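Local coordinates for protein metallophosphoesterase (Clostridium thermocellum, PDB 4J6O) that hydrolyses phosphate monoesters, probably acting as the manganese-dependent 2',3'-phosphatase module of a bacterial RNA repair enzyme, at residues L31-Y36 with E242-K247; S47-V52 with V76-M81; L63-D68 with N95-L100; G157-F162 with R171-Y176; C227-K232 with T251-A256. One frame throughout, in Å; residues are numbered along the deposited sequence. Where two conformers were deposited one is given.

Contact 1. Residues L31-Y36 with E242-K247; sequences LEKLGY and EIVDVK
The end of helix 24-33 packs on edge strand 242-247 of the calcineurin-like fold's five-stranded sheet, with Leu34 CA 7.7 Å from Val244 CA, and it turns away through a Schellman motif in which Gly35 takes a positive phi of 93° while Tyr36 N and Gly35 N bond back to Leu31 O and Glu32 O. Lys33 bridges this distance. Its CG lies anti to the backbone N (chi1 -175°) and the chain stays extended, so its methylenes slide past Val244, CD coming within 3.8 Å of Val244 CG1. The ammonium then meets the strand backbone: Lys33 NZ donates to Asp245 O at 2.8 Å, nearly along the C=O axis (165°). Leu34 CD2 approaches Val244 CB at 3.8 Å. Val244 and Val246 pair with strand 232-238, which turns the backbone of Asp245 outward at this sheet edge. A water accepts from Asp245 N and, weakly, from Lys33 NZ. Lysine and water thus supply polar partners to a backbone segment that has no further strand beside it in this chain.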
# COMPACT_ATOMS: atom_id res chain seq x y z
N LEU A 31 3.80 -9.40 10.13
CA LEU A 31 3.23 -10.65 9.59
C LEU A 31 3.33 -11.78 10.62
O LEU A 31 2.37 -12.54 10.82
CB LEU A 31 3.94 -11.01 8.28
CG LEU A 31 3.63 -10.13 7.03
CD1 LEU A 31 4.57 -10.40 5.88
CD2 LEU A 31 2.17 -10.27 6.60
N GLU A 32 4.48 -11.88 11.27
CA GLU A 32 4.65 -12.98 12.24
C GLU A 32 3.70 -12.80 13.41
O GLU A 32 3.10 -13.76 13.90
CB GLU A 32 6.12 -13.09 12.67
CG GLU A 32 6.95 -13.60 11.52
CD GLU A 32 8.44 -13.64 11.76
OE1 GLU A 32 8.97 -12.84 12.55
OE2 GLU A 32 9.09 -14.46 11.11
N LYS A 33 3.52 -11.55 13.82
CA LYS A 33 2.61 -11.26 14.93
C LYS A 33 1.19 -11.62 14.54
O LYS A 33 0.38 -12.01 15.39
CB LYS A 33 2.71 -9.78 15.27
CG LYS A 33 1.93 -9.33 16.46
CD LYS A 33 2.33 -7.86 16.75
CE LYS A 33 1.60 -7.25 17.92
NZ LYS A 33 2.28 -6.02 18.35
N LEU A 34 0.88 -11.50 13.26
CA LEU A 34 -0.46 -11.87 12.77
C LEU A 34 -0.64 -13.36 12.54
O LEU A 34 -1.68 -13.78 12.04
CB LEU A 34 -0.78 -11.12 11.47
CG LEU A 34 -0.88 -9.59 11.60
CD1 LEU A 34 -0.64 -8.94 10.21
CD2 LEU A 34 -2.20 -9.11 12.20
N GLY A 35 0.40 -14.13 12.83
CA GLY A 35 0.32 -15.56 12.65
C GLY A 35 0.79 -16.14 11.33
O GLY A 35 0.73 -17.36 11.12
N TYR A 36 1.29 -15.28 10.43
CA TYR A 36 1.88 -15.78 9.20
C TYR A 36 3.21 -16.40 9.49
O TYR A 36 3.89 -16.03 10.44
CB TYR A 36 2.03 -14.67 8.11
CG TYR A 36 0.68 -14.13 7.69
CD1 TYR A 36 0.07 -13.12 8.42
CD2 TYR A 36 0.02 -14.66 6.58
CE1 TYR A 36 -1.18 -12.67 8.08
CE2 TYR A 36 -1.22 -14.19 6.21
CZ TYR A 36 -1.80 -13.19 6.98
OH TYR A 36 -3.07 -12.75 6.63
N GLU A 242 -10.03 -5.22 14.00
CA GLU A 242 -8.99 -5.08 15.03
C GLU A 242 -7.73 -4.49 14.46
O GLU A 242 -7.30 -4.85 13.35
CB GLU A 242 -8.63 -6.45 15.55
CG GLU A 242 -9.75 -7.06 16.34
CD GLU A 242 -9.49 -8.50 16.72
OE1 GLU A 242 -8.43 -9.06 16.34
OE2 GLU A 242 -10.38 -9.07 17.41
N ILE A 243 -7.11 -3.62 15.26
CA ILE A 243 -5.83 -3.00 14.92
C ILE A 243 -4.68 -3.79 15.56
O ILE A 243 -4.69 -4.06 16.77
CB ILE A 243 -5.78 -1.57 15.41
CG1 ILE A 243 -6.91 -0.74 14.79
CG2 ILE A 243 -4.43 -0.94 15.10
CD1 ILE A 243 -7.03 -0.89 13.33
N VAL A 244 -3.69 -4.16 14.75
CA VAL A 244 -2.44 -4.80 15.21
C VAL A 244 -1.29 -3.99 14.65
O VAL A 244 -1.33 -3.61 13.48
CB VAL A 244 -2.31 -6.25 14.72
CG1 VAL A 244 -0.97 -6.88 15.14
CG2 VAL A 244 -3.49 -7.09 15.30
N ASP A 245 -0.30 -3.68 15.46
CA ASP A 245 0.81 -2.85 14.94
C ASP A 245 2.16 -3.23 15.50
O ASP A 245 2.27 -3.93 16.51
CB ASP A 245 0.50 -1.35 15.08
CG ASP A 245 0.24 -0.90 16.51
OD1 ASP A 245 1.00 -1.33 17.41
OD2 ASP A 245 -0.69 -0.08 16.73
N VAL A 246 3.20 -2.84 14.77
CA VAL A 246 4.58 -3.01 15.22
C VAL A 246 5.26 -1.65 15.17
O VAL A 246 5.23 -0.97 14.16
CB VAL A 246 5.36 -3.93 14.30
CG1 VAL A 246 6.83 -3.88 14.62
CG2 VAL A 246 4.83 -5.38 14.41
N LYS A 247 5.90 -1.27 16.25
CA LYS A 247 6.61 0.00 16.28
C LYS A 247 7.85 -0.05 15.40
O LYS A 247 8.54 -1.06 15.32
CB LYS A 247 7.05 0.31 17.73
CG LYS A 247 7.38 1.77 17.97
CD LYS A 247 6.12 2.61 17.92
CE LYS A 247 6.43 4.08 18.14
NZ LYS A 247 7.37 4.50 17.09
O HOH W 1 -0.64 -4.69 18.27

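Contact 2. Residues S47-V52 with V76-M81; sequences SGKYRV and VLKLVM
Leu79 and Tyr50 cross at about a right angle. With its CG anti to the backbone N (chi1 177°), Leu79 sends CD1 against two strand side chains, 3.6 Å from Tyr50 CB and 3.6 Å from Val52 CG2. The Tyr50 ring, its CG beside its own backbone N (chi1 -56°), extends along the helix, and Tyr50 CD2 lies 3.8 Å from Leu79 CA. Lys49 lies across this ring, its CG above the centre of one face, and its chain bends at the end so that Lys49 NZ donates to Tyr50 OH at 3.1 Å; the main partner of that hydroxyl is Glu75. Lys49 and the extended Lys78 cross obliquely through their methylenes, CD to CD at 3.7 Å, whereas Lys78 NZ is drawn off to a salt bridge with Glu125. The contact sets the two-stranded antiparallel sheet 37-40/50-53 against helix 73-86, the helix of a beta-alpha-beta crossover between the parallel neighbours 59-62 and 89-91. Strand 50-52 and the helix run at 46° to each other, with their axes 8.0 Å apart. No direct hydrogen bond joins them; water does so instead. One water accepts from Tyr50 N and lies 2.8 Å from Lys78 O, within hydrogen-bonding reach, and another reaches Leu79 O and, weakly, Tyr50 O. At the start of segment 47-52, Ser47 CB packs on Met81 CB, while Ser47 OG bonds to Glu132.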
# COMPACT_ATOMS: atom_id res chain seq x y z
N SER A 47 11.31 -13.15 -6.45
CA SER A 47 10.00 -13.40 -5.84
C SER A 47 9.84 -14.82 -5.28
O SER A 47 8.78 -15.15 -4.73
CB SER A 47 8.86 -13.05 -6.80
OG SER A 47 8.77 -14.01 -7.84
N GLY A 48 10.87 -15.66 -5.44
CA GLY A 48 10.84 -17.00 -4.89
C GLY A 48 11.71 -17.08 -3.65
O GLY A 48 11.94 -18.17 -3.11
N LYS A 49 12.18 -15.93 -3.17
CA LYS A 49 13.10 -15.89 -2.04
C LYS A 49 12.36 -16.29 -0.77
O LYS A 49 12.93 -16.91 0.12
CB LYS A 49 13.69 -14.48 -1.91
CG LYS A 49 14.82 -14.38 -0.90
CD LYS A 49 15.51 -13.03 -1.01
CE LYS A 49 16.77 -12.94 -0.12
NZ LYS A 49 16.47 -13.22 1.30
N TYR A 50 11.07 -15.95 -0.69
CA TYR A 50 10.29 -16.20 0.52
C TYR A 50 9.02 -16.99 0.20
O TYR A 50 8.53 -16.96 -0.92
CB TYR A 50 9.93 -14.89 1.20
CG TYR A 50 11.10 -14.01 1.55
CD1 TYR A 50 11.96 -14.33 2.60
CD2 TYR A 50 11.32 -12.82 0.85
CE1 TYR A 50 13.00 -13.50 2.95
CE2 TYR A 50 12.37 -11.99 1.17
CZ TYR A 50 13.21 -12.34 2.22
OH TYR A 50 14.24 -11.49 2.53
N ARG A 51 8.47 -17.68 1.19
CA ARG A 51 7.14 -18.26 1.07
C ARG A 51 6.37 -18.03 2.36
O ARG A 51 6.84 -18.37 3.44
CB ARG A 51 7.17 -19.75 0.72
CG ARG A 51 5.86 -20.23 0.13
CD ARG A 51 5.95 -21.67 -0.49
NE ARG A 51 4.90 -21.85 -1.50
CZ ARG A 51 3.70 -22.34 -1.22
NH1 ARG A 51 2.79 -22.48 -2.18
NH2 ARG A 51 3.43 -22.73 0.01
N VAL A 52 5.19 -17.44 2.24
CA VAL A 52 4.40 -17.05 3.41
C VAL A 52 3.12 -17.88 3.46
O VAL A 52 2.45 -18.02 2.42
CB VAL A 52 4.02 -15.56 3.34
CG1 VAL A 52 3.42 -15.14 4.68
CG2 VAL A 52 5.30 -14.78 3.03
N VAL A 76 11.40 -6.08 0.69
CA VAL A 76 9.95 -5.88 0.71
C VAL A 76 9.34 -6.33 -0.63
O VAL A 76 8.33 -7.01 -0.68
CB VAL A 76 9.56 -4.40 0.97
CG1 VAL A 76 8.07 -4.18 0.79
CG2 VAL A 76 9.97 -4.00 2.41
N LEU A 77 9.96 -5.91 -1.72
CA LEU A 77 9.41 -6.25 -3.02
C LEU A 77 9.39 -7.76 -3.24
O LEU A 77 8.38 -8.33 -3.70
CB LEU A 77 10.23 -5.58 -4.13
CG LEU A 77 9.85 -4.13 -4.35
CD1 LEU A 77 10.95 -3.47 -5.17
CD2 LEU A 77 8.52 -4.03 -5.05
N LYS A 78 10.49 -8.40 -2.90
CA LYS A 78 10.54 -9.86 -3.11
C LYS A 78 9.46 -10.56 -2.29
O LYS A 78 8.83 -11.51 -2.74
CB LYS A 78 11.92 -10.39 -2.72
CG LYS A 78 13.00 -9.94 -3.66
CD LYS A 78 14.37 -10.26 -3.14
CE LYS A 78 15.42 -9.52 -3.94
NZ LYS A 78 16.72 -10.02 -3.55
N LEU A 79 9.31 -10.13 -1.05
CA LEU A 79 8.35 -10.75 -0.16
C LEU A 79 6.94 -10.54 -0.71
O LEU A 79 6.18 -11.48 -0.83
CB LEU A 79 8.50 -10.23 1.28
CG LEU A 79 7.47 -10.78 2.25
CD1 LEU A 79 7.84 -12.24 2.51
CD2 LEU A 79 7.48 -9.99 3.59
N VAL A 80 6.58 -9.29 -1.00
CA VAL A 80 5.22 -9.00 -1.45
C VAL A 80 4.86 -9.65 -2.80
O VAL A 80 3.78 -10.23 -2.97
CB VAL A 80 4.99 -7.47 -1.53
CG1 VAL A 80 3.62 -7.19 -2.09
CG2 VAL A 80 5.14 -6.90 -0.15
N MET A 81 5.82 -9.59 -3.73
CA MET A 81 5.59 -10.25 -5.02
C MET A 81 5.35 -11.77 -4.92
O MET A 81 4.47 -12.32 -5.59
CB MET A 81 6.76 -9.95 -5.94
CG MET A 81 6.71 -8.51 -6.35
SD MET A 81 7.88 -8.22 -7.64
CE MET A 81 9.23 -8.01 -6.62
O HOH W 2 6.71 -14.37 -0.50
O HOH W 3 9.07 -14.17 -1.98

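Contact 3. Residues L63-D68 with N95-L100; sequences LGDLVD and NHDVKL. With MN (manganese (II) ion), chain J.
Two signature sequences of the calcineurin-like phosphoesterases meet here: Gly-Asp-Leu-Val-Asp, the start of the GDxVDRG motif, and the Asn-His-Asp of the GNHD motif, which opens helix 95-104. His96 lies between the two aspartates of the first. Its CB sits 3.3 Å from Asp65 OD1, the same oxygen that accepts His96 N at 3.0 Å through its syn lone pair. From CG the ring divides its contacts. On one side ND1 donates to Asp68 OD2 at 2.6 Å, nearly straight (164°) and only 5° out of the ring plane, the acceptor offering its anti lone pair; Asp68 OD1 is held by Thr118. On the other side CD2 comes within 3.1 Å of Asp65 OD2. At the tip, NE2 is hydrogen-bonded to a citrate, probably from the crystallisation liquor. The carboxylate at ND1 would be expected to fix the ring's rotation and to favour its protonated form. The next residue, Asp97, grips the loop backbone: OD2 takes Asp65 N at 2.7 Å and OD1 takes Leu66 N at 2.9 Å, so it acts as a second-shell residue to the metal ligand. Asp19 and His21 share the manganese, to which Asp65 OD2 binds at 2.2 Å.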
# COMPACT_ATOMS: atom_id res chain seq x y z
N LEU A 63 -1.69 -2.10 0.91
CA LEU A 63 -2.26 -0.83 0.44
C LEU A 63 -1.29 -0.06 -0.43
O LEU A 63 -1.59 1.07 -0.89
CB LEU A 63 -2.74 0.01 1.60
CG LEU A 63 -3.87 -0.61 2.42
CD1 LEU A 63 -4.29 0.40 3.50
CD2 LEU A 63 -5.05 -0.89 1.49
N GLY A 64 -0.17 -0.69 -0.71
CA GLY A 64 0.83 -0.14 -1.62
C GLY A 64 1.82 0.79 -0.93
O GLY A 64 1.92 0.81 0.31
N ASP A 65 2.54 1.56 -1.72
CA ASP A 65 3.70 2.36 -1.26
C ASP A 65 4.70 1.42 -0.58
O ASP A 65 5.10 1.59 0.57
CB ASP A 65 3.29 3.51 -0.36
CG ASP A 65 3.12 4.84 -1.16
OD1 ASP A 65 3.11 4.75 -2.39
OD2 ASP A 65 2.97 5.92 -0.57
N LEU A 66 5.06 0.38 -1.33
CA LEU A 66 6.08 -0.63 -0.92
C LEU A 66 7.49 -0.07 -1.00
O LEU A 66 8.37 -0.48 -0.22
CB LEU A 66 5.99 -1.86 -1.86
CG LEU A 66 4.62 -2.47 -2.03
CD1 LEU A 66 4.80 -3.66 -3.01
CD2 LEU A 66 4.03 -2.93 -0.70
N VAL A 67 7.70 0.89 -1.92
CA VAL A 67 9.04 1.35 -2.23
C VAL A 67 9.29 2.75 -1.70
O VAL A 67 8.39 3.38 -1.18
CB VAL A 67 9.26 1.30 -3.77
CG1 VAL A 67 8.98 -0.13 -4.32
CG2 VAL A 67 8.33 2.28 -4.48
N ASP A 68 10.56 3.17 -1.77
CA ASP A 68 11.05 4.50 -1.35
C ASP A 68 11.31 4.61 0.14
O ASP A 68 10.64 3.95 0.94
CB ASP A 68 10.10 5.61 -1.81
CG ASP A 68 10.12 5.80 -3.35
OD1 ASP A 68 10.83 5.05 -4.05
OD2 ASP A 68 9.38 6.67 -3.82
N ASN A 95 1.16 5.78 -4.90
CA ASN A 95 1.74 6.74 -5.79
C ASN A 95 3.24 6.48 -6.02
O ASN A 95 3.78 6.69 -7.14
CB ASN A 95 1.45 8.18 -5.28
CG ASN A 95 1.77 8.41 -3.75
OD1 ASN A 95 1.52 7.57 -2.82
ND2 ASN A 95 2.32 9.60 -3.50
N HIS A 96 3.94 6.08 -4.96
CA HIS A 96 5.36 5.87 -5.09
C HIS A 96 5.64 4.68 -5.99
O HIS A 96 6.66 4.69 -6.72
CB HIS A 96 6.00 5.63 -3.69
CG HIS A 96 6.06 6.87 -2.85
ND1 HIS A 96 7.23 7.55 -2.61
CD2 HIS A 96 5.07 7.56 -2.21
CE1 HIS A 96 6.97 8.61 -1.87
NE2 HIS A 96 5.67 8.65 -1.62
N ASP A 97 4.81 3.66 -5.91
CA ASP A 97 5.02 2.46 -6.72
C ASP A 97 4.89 2.78 -8.22
O ASP A 97 5.73 2.37 -9.04
CB ASP A 97 4.00 1.37 -6.36
CG ASP A 97 3.98 1.07 -4.82
OD1 ASP A 97 5.04 1.00 -4.19
OD2 ASP A 97 2.87 0.91 -4.30
N VAL A 98 3.82 3.47 -8.55
CA VAL A 98 3.51 3.84 -9.96
C VAL A 98 4.56 4.79 -10.49
O VAL A 98 4.96 4.72 -11.67
CB VAL A 98 2.08 4.43 -10.07
CG1 VAL A 98 1.82 5.11 -11.43
CG2 VAL A 98 1.08 3.31 -9.84
N LYS A 99 5.01 5.72 -9.65
CA LYS A 99 6.07 6.62 -10.11
C LYS A 99 7.35 5.82 -10.37
O LYS A 99 8.09 6.10 -11.32
CB LYS A 99 6.33 7.70 -9.08
CG LYS A 99 7.59 8.53 -9.36
CD LYS A 99 7.53 9.85 -8.59
CE LYS A 99 8.82 10.62 -8.73
NZ LYS A 99 8.93 11.66 -7.68
N LEU A 100 7.63 4.82 -9.54
CA LEU A 100 8.81 4.00 -9.76
C LEU A 100 8.69 3.28 -11.08
O LEU A 100 9.68 3.18 -11.82
CB LEU A 100 9.01 2.96 -8.65
CG LEU A 100 10.10 1.90 -8.92
CD1 LEU A 100 11.51 2.47 -9.02
CD2 LEU A 100 10.02 0.79 -7.84
MN MN J . 3.28 6.56 1.46
O HOH W 4 8.66 6.96 -6.40
O HOH W 5 8.91 9.83 -5.19
O HOH W 6 3.41 7.29 3.65

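Contact 4. Residues G157-F162 with R171-Y176; sequences GMKEEF and REFALY
Phe173 has CG anti to its backbone N (chi1 -167°), which swings its ring from helix 168-176 toward the loop, while Phe162, with CG anti to its carbonyl carbon (chi1 -78°), reaches back to meet it. Both segments belong to the connection after strand 151-154 of the six-stranded sheet in this calcineurin-like fold: the loop leaves the sheet, passes through a short 3-10 turn at 160-162 and leads on to helix 168-176, which packs back against the loop. The two rings form an offset edge-to-face (T-shaped) pair, the edge of Phe162 directed at the face of Phe173, with planes at 87° and centroids 5.6 Å apart. Lys159 passes along the same face of Phe173. Its CG lies over that ring, 4.1 Å from Phe173 CZ, and further out its CE lies over one face of the Phe162 ring; the methylenes thus serve both aromatics while NZ goes on to a salt bridge with Glu178. Met158 starts away from the helix, but bends at chi2 and chi3 bring its end round. Its SD makes an oblique Met-aromatic contact, 4.0 Å from Phe173 CD1, and its CE touches Ala174 CB at 3.7 Å. Trp194 adds another edge-to-face ring to Phe173. At the edge of the Phe173 ring, near its plane, Gly157 O is buried without a hydrogen-bonding partner, 3.3 Å from Phe173 CD1.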
# COMPACT_ATOMS: atom_id res chain seq x y z
N GLY A 157 -7.75 5.97 -0.76
CA GLY A 157 -9.19 5.94 -0.51
C GLY A 157 -10.00 5.80 -1.79
O GLY A 157 -9.45 5.72 -2.88
N MET A 158 -11.31 5.68 -1.64
CA MET A 158 -12.18 5.59 -2.80
C MET A 158 -13.57 6.09 -2.38
O MET A 158 -14.31 5.40 -1.65
CB MET A 158 -12.22 4.16 -3.35
CG MET A 158 -12.87 4.07 -4.76
SD MET A 158 -12.06 5.12 -5.94
CE MET A 158 -10.43 4.37 -6.06
N LYS A 159 -13.94 7.28 -2.85
CA LYS A 159 -15.26 7.80 -2.54
C LYS A 159 -16.35 6.94 -3.20
O LYS A 159 -16.07 6.22 -4.16
CB LYS A 159 -15.37 9.27 -2.95
CG LYS A 159 -15.15 9.52 -4.39
CD LYS A 159 -15.53 11.02 -4.64
CE LYS A 159 -15.07 11.55 -5.97
NZ LYS A 159 -15.55 12.97 -6.16
N GLU A 160 -17.57 6.97 -2.63
CA GLU A 160 -18.64 6.05 -3.01
C GLU A 160 -18.91 5.95 -4.51
O GLU A 160 -19.01 4.84 -5.05
CB GLU A 160 -19.93 6.41 -2.29
CG GLU A 160 -21.08 5.48 -2.64
CD GLU A 160 -22.28 5.70 -1.76
OE1 GLU A 160 -22.27 6.62 -0.91
OE2 GLU A 160 -23.25 4.92 -1.92
N GLU A 161 -19.03 7.11 -5.16
CA GLU A 161 -19.37 7.23 -6.57
C GLU A 161 -18.41 6.46 -7.48
O GLU A 161 -18.79 6.06 -8.58
CB GLU A 161 -19.40 8.73 -6.97
CG GLU A 161 -19.63 9.05 -8.44
CD GLU A 161 -19.31 10.51 -8.81
OE1 GLU A 161 -18.94 11.31 -7.92
OE2 GLU A 161 -19.43 10.87 -10.02
N PHE A 162 -17.17 6.24 -7.03
CA PHE A 162 -16.13 5.72 -7.90
C PHE A 162 -15.90 4.22 -7.61
O PHE A 162 -15.21 3.52 -8.34
CB PHE A 162 -14.81 6.42 -7.59
CG PHE A 162 -14.66 7.81 -8.15
CD1 PHE A 162 -15.69 8.46 -8.84
CD2 PHE A 162 -13.46 8.45 -8.01
CE1 PHE A 162 -15.49 9.73 -9.33
CE2 PHE A 162 -13.26 9.73 -8.50
CZ PHE A 162 -14.27 10.37 -9.18
N ARG A 171 -8.67 5.52 -11.16
CA ARG A 171 -7.35 5.07 -10.81
C ARG A 171 -6.52 6.25 -10.25
O ARG A 171 -5.80 6.11 -9.25
CB ARG A 171 -6.65 4.41 -11.99
CG ARG A 171 -5.22 4.12 -11.70
CD ARG A 171 -4.46 3.60 -12.91
NE ARG A 171 -3.35 2.74 -12.48
CZ ARG A 171 -2.06 3.04 -12.61
NH1 ARG A 171 -1.66 4.19 -13.18
NH2 ARG A 171 -1.16 2.15 -12.18
N GLU A 172 -6.69 7.44 -10.82
CA GLU A 172 -5.98 8.58 -10.26
C GLU A 172 -6.40 8.87 -8.81
O GLU A 172 -5.56 9.25 -7.95
CB GLU A 172 -6.20 9.83 -11.14
CG GLU A 172 -5.73 9.64 -12.53
CD GLU A 172 -5.99 10.88 -13.41
OE1 GLU A 172 -6.31 11.96 -12.85
OE2 GLU A 172 -5.89 10.77 -14.65
N PHE A 173 -7.70 8.71 -8.54
CA PHE A 173 -8.19 8.89 -7.16
C PHE A 173 -7.51 7.89 -6.21
O PHE A 173 -7.03 8.29 -5.15
CB PHE A 173 -9.71 8.75 -7.09
CG PHE A 173 -10.29 9.22 -5.79
CD1 PHE A 173 -10.24 8.42 -4.65
CD2 PHE A 173 -10.83 10.49 -5.66
CE1 PHE A 173 -10.73 8.87 -3.44
CE2 PHE A 173 -11.30 10.95 -4.44
CZ PHE A 173 -11.28 10.13 -3.32
N ALA A 174 -7.40 6.65 -6.66
CA ALA A 174 -6.77 5.63 -5.81
C ALA A 174 -5.33 5.99 -5.45
O ALA A 174 -4.81 5.66 -4.39
CB ALA A 174 -6.79 4.26 -6.52
N LEU A 175 -4.64 6.61 -6.38
CA LEU A 175 -3.25 6.90 -6.18
C LEU A 175 -2.98 8.16 -5.38
O LEU A 175 -2.05 8.21 -4.59
CB LEU A 175 -2.54 7.02 -7.54
CG LEU A 175 -2.49 5.77 -8.41
CD1 LEU A 175 -1.90 6.08 -9.77
CD2 LEU A 175 -1.62 4.71 -7.74
N TYR A 176 -3.78 9.21 -5.63
CA TYR A 176 -3.52 10.61 -5.26
C TYR A 176 -4.70 11.27 -4.51
O TYR A 176 -4.56 12.39 -4.02
CB TYR A 176 -3.26 11.48 -6.55
CG TYR A 176 -2.22 10.94 -7.52
CD1 TYR A 176 -0.88 10.82 -7.13
CD2 TYR A 176 -2.56 10.54 -8.79
CE1 TYR A 176 0.09 10.31 -8.01
CE2 TYR A 176 -1.62 10.03 -9.67
CZ TYR A 176 -0.30 9.91 -9.28
OH TYR A 176 0.61 9.39 -10.20

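Contact 5. Residues C227-K232 with T251-A256; sequences CVFGGK and TYYEPA
Polar links between the segments are few and involve backbone atoms. Tyr252 N donates to Val228 O at 3.1 Å, a weak bond bent to 133° at the hydrogen. Tyr252 OH is hydrogen-bonded to Glu26. A CA-H...O contact is straighter (162°): Phe229 CA points at Tyr253 O from 3.4 Å, and the same oxygen lies at the edge of the Phe229 ring, near its plane. The loop itself is tightened by Gly230 N bonding back to Cys227 O, and Gly230, which has no CB to collide with Thr251 OG1, brings its CA within 3.7 Å of that oxygen; its positive phi also suits glycine. The apolar contacts centre on Val228 and Phe229. Val228 CG2, anti to the backbone N, rests against Tyr252 CB at 3.9 Å and Tyr253 CB at 4.1 Å, while its other methyl, CG1, lies over the centre of the Phe229 ring. Phe229 slides past Pro255 in the opposite direction, with Phe229 CD1 3.5 Å from Pro255 CA, and its CE1 meets Tyr253 CD2. Segment 227-232 belongs to the connection from strand 220-222 of one sheet to strand 232-238 of the other in the calcineurin-like sandwich, and the C-terminal segment laps over it beside Arg69. The nearest side-chain atom of Phe229 is about 6 Å from the manganese ion, placing this pair of loops at the rim of the metal site.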
# COMPACT_ATOMS: atom_id res chain seq x y z
N CYS A 227 5.23 4.18 9.42
CA CYS A 227 6.31 3.31 9.88
C CYS A 227 7.69 3.86 9.53
O CYS A 227 8.58 3.96 10.38
CB CYS A 227 6.10 1.94 9.24
SG CYS A 227 7.30 0.74 9.87
N VAL A 228 7.87 4.22 8.27
CA VAL A 228 9.21 4.63 7.89
C VAL A 228 9.72 5.93 8.50
O VAL A 228 10.93 6.14 8.59
CB VAL A 228 9.30 4.68 6.33
CG1 VAL A 228 8.56 5.93 5.77
CG2 VAL A 228 10.76 4.65 5.85
N PHE A 229 8.78 6.73 9.01
CA PHE A 229 9.07 8.00 9.67
C PHE A 229 9.33 7.84 11.17
O PHE A 229 9.36 8.83 11.90
CB PHE A 229 7.91 8.97 9.44
CG PHE A 229 7.59 9.17 8.01
CD1 PHE A 229 8.55 9.73 7.16
CD2 PHE A 229 6.37 8.76 7.45
CE1 PHE A 229 8.24 9.93 5.80
CE2 PHE A 229 6.06 8.94 6.06
CZ PHE A 229 7.03 9.54 5.25
N GLY A 230 9.48 6.59 11.64
CA GLY A 230 9.66 6.33 13.07
C GLY A 230 8.33 6.12 13.81
O GLY A 230 8.25 6.18 15.05
N GLY A 231 7.24 5.89 13.06
CA GLY A 231 5.95 5.62 13.66
C GLY A 231 5.75 4.14 13.86
O GLY A 231 6.51 3.49 14.60
N LYS A 232 4.75 3.57 13.18
CA LYS A 232 4.50 2.14 13.32
C LYS A 232 3.85 1.63 12.06
O LYS A 232 3.29 2.41 11.28
CB LYS A 232 3.64 1.83 14.52
CG LYS A 232 2.31 2.44 14.58
CD LYS A 232 1.90 2.51 16.12
CE LYS A 232 0.65 3.35 16.29
NZ LYS A 232 0.13 3.08 17.67
N THR A 251 14.04 5.51 13.39
CA THR A 251 13.49 6.51 12.48
C THR A 251 14.27 6.47 11.17
O THR A 251 15.40 6.92 11.10
CB THR A 251 13.60 7.94 13.05
OG1 THR A 251 12.69 8.10 14.15
CG2 THR A 251 13.25 8.93 11.98
N TYR A 252 13.67 5.96 10.10
CA TYR A 252 14.46 5.72 8.89
C TYR A 252 14.48 6.93 7.97
O TYR A 252 15.38 7.08 7.16
CB TYR A 252 13.89 4.55 8.10
CG TYR A 252 13.87 3.23 8.85
CD1 TYR A 252 15.04 2.52 9.04
CD2 TYR A 252 12.69 2.72 9.36
CE1 TYR A 252 15.04 1.33 9.72
CE2 TYR A 252 12.68 1.51 10.08
CZ TYR A 252 13.86 0.83 10.22
OH TYR A 252 13.88 -0.37 10.93
N TYR A 253 13.52 7.82 8.14
CA TYR A 253 13.31 8.88 7.15
C TYR A 253 12.58 10.01 7.83
O TYR A 253 11.79 9.78 8.74
CB TYR A 253 12.48 8.35 5.96
CG TYR A 253 12.80 9.11 4.68
CD1 TYR A 253 13.83 8.69 3.85
CD2 TYR A 253 12.06 10.21 4.34
CE1 TYR A 253 14.12 9.35 2.67
CE2 TYR A 253 12.32 10.89 3.15
CZ TYR A 253 13.37 10.48 2.35
OH TYR A 253 13.62 11.21 1.19
N GLU A 254 12.84 11.26 7.45
CA GLU A 254 12.15 12.39 8.06
C GLU A 254 10.83 12.68 7.41
O GLU A 254 10.73 12.71 6.16
CB GLU A 254 13.01 13.67 7.95
CG GLU A 254 14.51 13.42 7.82
CD GLU A 254 15.37 14.63 8.16
OE1 GLU A 254 14.82 15.75 8.32
OE2 GLU A 254 16.61 14.46 8.28
N PRO A 255 9.78 12.93 8.23
CA PRO A 255 8.47 13.21 7.63
C PRO A 255 8.43 14.58 6.97
O PRO A 255 9.41 15.34 7.11
CB PRO A 255 7.50 13.10 8.81
CG PRO A 255 8.34 13.36 10.03
CD PRO A 255 9.74 12.87 9.71
N ALA A 256 7.33 14.86 6.28
CA ALA A 256 7.19 16.14 5.58
C ALA A 256 7.40 17.30 6.51
O ALA A 256 7.08 17.22 7.70
CB ALA A 256 5.81 16.26 4.93

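How the contacts relate
Contact 3 lies deepest, its centre about 7 Å from that of the chain, and relies on charged groups and a metal; contacts 2 and 4 are also buried but are mainly apolar, with water bridges in the first and aromatic pairing in the second. Contacts 1 and 5 are only partly buried and use backbone acceptors. Helix 73-86 of contact 2 also packs on the metal-site loop, Val80 and Leu77 meeting Leu66 and Val67, while helix 95-104 of contact 3 leans on helix 168-176 of contact 4 through Val98. Contacts 1 and 5 interlock: strand 242-247 of contact 1 lies in the chain between the two segments of contact 5, and Lys247 NZ probably bonds Gly231 O.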